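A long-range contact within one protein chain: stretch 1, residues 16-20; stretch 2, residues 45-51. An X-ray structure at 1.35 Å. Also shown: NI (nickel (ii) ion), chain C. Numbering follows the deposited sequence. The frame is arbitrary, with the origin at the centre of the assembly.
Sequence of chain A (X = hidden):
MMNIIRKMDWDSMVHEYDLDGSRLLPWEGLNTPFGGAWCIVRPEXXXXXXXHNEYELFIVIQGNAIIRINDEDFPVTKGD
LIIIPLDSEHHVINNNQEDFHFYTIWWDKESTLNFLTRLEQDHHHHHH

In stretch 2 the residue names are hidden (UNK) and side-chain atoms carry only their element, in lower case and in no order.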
# COMPACT_ATOMS: atom_id res chain seq x y z
N GLU A 16 -0.44 17.04 7.91
CA GLU A 16 -1.89 17.06 8.02
C GLU A 16 -2.33 15.93 8.93
O GLU A 16 -1.63 14.93 9.07
CB GLU A 16 -2.55 16.99 6.64
CG GLU A 16 -2.17 15.79 5.84
CD GLU A 16 -2.98 15.68 4.55
OE1 GLU A 16 -4.21 15.84 4.60
OE2 GLU A 16 -2.40 15.40 3.48
N TYR A 17 -3.45 16.11 9.60
CA TYR A 17 -3.92 15.13 10.58
C TYR A 17 -2.86 14.87 11.64
O TYR A 17 -2.78 13.77 12.16
CB TYR A 17 -4.37 13.83 9.89
CG TYR A 17 -5.60 14.05 9.04
CD1 TYR A 17 -6.87 14.04 9.60
CD2 TYR A 17 -5.50 14.29 7.68
CE1 TYR A 17 -8.01 14.26 8.83
CE2 TYR A 17 -6.63 14.50 6.90
CZ TYR A 17 -7.87 14.48 7.48
OH TYR A 17 -9.01 14.69 6.72
N ASP A 18 -2.05 15.89 11.91
CA ASP A 18 -1.02 15.85 12.94
C ASP A 18 0.05 14.79 12.65
O ASP A 18 0.74 14.30 13.57
CB ASP A 18 -1.64 15.66 14.32
CG ASP A 18 -2.55 16.82 14.71
OD1 ASP A 18 -2.39 17.94 14.19
OD2 ASP A 18 -3.42 16.58 15.54
N LEU A 19 0.21 14.44 11.38
CA LEU A 19 1.29 13.58 10.94
C LEU A 19 1.86 14.12 9.64
O LEU A 19 1.36 15.10 9.12
CB LEU A 19 0.80 12.13 10.86
CG LEU A 19 -0.36 11.80 9.91
CD1 LEU A 19 -0.07 12.01 8.42
CD2 LEU A 19 -0.79 10.35 10.17
N ASP A 20 2.93 13.51 9.16
CA ASP A 20 3.57 13.93 7.93
C ASP A 20 3.22 12.95 6.84
O ASP A 20 3.41 11.73 7.00
CB ASP A 20 5.09 14.00 8.12
CG ASP A 20 5.49 15.17 8.95
OD1 ASP A 20 4.75 16.20 8.95
OD2 ASP A 20 6.50 15.08 9.70
N UNK A 45 4.56 11.36 19.43
CA UNK A 45 3.41 12.16 18.97
C UNK A 45 2.24 11.24 18.67
O UNK A 45 2.41 10.01 18.60
o UNK A 45 3.86 12.20 16.57
c UNK A 45 3.71 13.03 17.72
c UNK A 45 4.98 13.86 17.88
N UNK A 46 1.09 11.83 18.44
CA UNK A 46 -0.10 11.07 17.99
C UNK A 46 -0.78 11.81 16.87
O UNK A 46 -0.69 13.03 16.77
n UNK A 46 -4.50 13.43 19.38
c UNK A 46 -2.85 11.86 20.57
c UNK A 46 -1.62 12.11 19.73
c UNK A 46 -4.17 12.00 19.78
c UNK A 46 -1.06 10.84 19.15
N UNK A 47 -1.52 11.08 16.03
CA UNK A 47 -2.23 11.72 14.90
C UNK A 47 -3.63 12.19 15.28
O UNK A 47 -4.11 11.90 16.36
o UNK A 47 -3.11 9.70 13.93
c UNK A 47 -2.27 10.81 13.69
N UNK A 48 -4.28 12.90 14.36
CA UNK A 48 -5.58 13.54 14.60
C UNK A 48 -6.72 12.55 14.48
O UNK A 48 -6.85 11.89 13.50
c UNK A 48 -8.14 14.92 12.78
c UNK A 48 -7.31 16.36 14.51
c UNK A 48 -8.56 16.99 14.56
c UNK A 48 -9.38 15.55 12.83
c UNK A 48 -5.77 14.67 13.58
c UNK A 48 -9.58 16.58 13.71
c UNK A 48 -7.09 15.32 13.63
N UNK A 49 -7.57 12.49 15.48
CA UNK A 49 -8.64 11.48 15.50
C UNK A 49 -9.77 11.88 14.56
O UNK A 49 -10.24 13.04 14.59
n UNK A 49 -13.73 8.46 19.53
n UNK A 49 -13.21 10.68 19.26
c UNK A 49 -10.21 10.23 17.13
c UNK A 49 -10.46 9.98 18.63
n UNK A 49 -11.56 9.05 18.95
c UNK A 49 -12.83 9.40 19.25
c UNK A 49 -9.13 11.29 16.95
N UNK A 50 -10.18 10.97 13.66
CA UNK A 50 -11.35 11.27 12.83
C UNK A 50 -12.10 10.02 12.49
O UNK A 50 -11.69 8.90 12.85
n UNK A 50 -9.30 9.60 9.24
c UNK A 50 -9.42 10.69 8.49
c UNK A 50 -10.26 11.14 10.49
c UNK A 50 -10.92 12.00 11.55
c UNK A 50 -9.83 9.86 10.49
n UNK A 50 -10.01 11.63 9.22
N UNK A 51 -13.18 10.20 11.75
CA UNK A 51 -13.97 9.08 11.26
C UNK A 51 -14.58 9.46 9.93
O UNK A 51 -14.66 10.64 9.59
c UNK A 51 -15.08 8.72 12.26
o UNK A 51 -16.08 9.73 12.32
NI NI C . -9.03 7.77 8.23
O HOH W 1 -11.34 14.10 8.59
O HOH W 2 3.47 13.24 14.04
O HOH W 3 1.28 15.19 16.13
O HOH W 4 -2.57 14.99 17.52
O HOH W 5 -6.98 7.77 8.56
O HOH W 6 -8.40 8.77 6.40

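Position 45 carries three side-chain atoms, a carbon branching at once to one oxygen and one carbon, and none of them directly contacts stretch 1; this is Thr45. A water 2.8 Å from Thr45 OG1 and 3.0 Å from Asp18 O donates to both and bridges the gap.

At position 46 four carbons run in a row to a terminal nitrogen, with no direct side-chain contact to stretch 1: the pattern of lysine. The CA-to-CB bond of Lys46 points away from the turn, yet the chain bends back, with chi3 off its wells at -93°, and NZ makes a weak 3.4 Å hydrogen bond to the backbone O of position 47. One water accepts from Lys46 NZ at 3.1 Å and donates to Asp18 OD2 at 2.7 Å, so amine and carboxylate meet through solvent. That water also donates to Lys46 O, and another links Lys46 O to Asp18 O.

Position 47 has one carbon and one oxygen, unbranched, with CB 3.4 Å from Tyr17 O and 3.8 Å from Leu19 CD2. This is Ser47, a buried residue whose OG is hydrogen-bonded elsewhere in the structure.

Position 48 shows one carbon and then a ring of six carbons with no oxygen. CB sits 3.6 Å from Asp18 OD2, and a ring carbon lies 3.5 Å from Tyr17 CD1, at the edge of the tyrosine ring, so this is Phe48. The two ring planes meet at 57°.

Position 49 has three carbons, a nitrogen, and a carbon bearing two more nitrogens, and touches nothing on stretch 1: Arg49. Its CA-to-CB bond points away, and the chain is extended through chi3.

At position 50 one carbon leads to a five-membered ring of three carbons and two nitrogens, and one ring nitrogen comes 3.3 Å from Tyr17 CE1; this is His50. That atom, ND1, donates to a water at 2.9 Å, which also hydrogen-bonds Tyr17 OH at 3.0 Å. The other ring nitrogen, NE2, binds nickel (NI) at 2.1 Å.

Position 51, one carbon and one oxygen, out of reach of the turn, is Ser51.

The contact has one direct hydrogen bond, Phe48 N to Tyr17 O, 2.8 Å long with a 157° angle, joining the pair whose CA atoms lie nearest. A type I' turn from Glu16 to Leu19, with Tyr17 and Asp18 at its middle and both phi values positive, presents that carbonyl. Around this bond, the Tyr17 ring packs obliquely against two aromatic rings, and waters serve the polar groups of Asp18.

Stretch 2 45-51: TKSFRHS
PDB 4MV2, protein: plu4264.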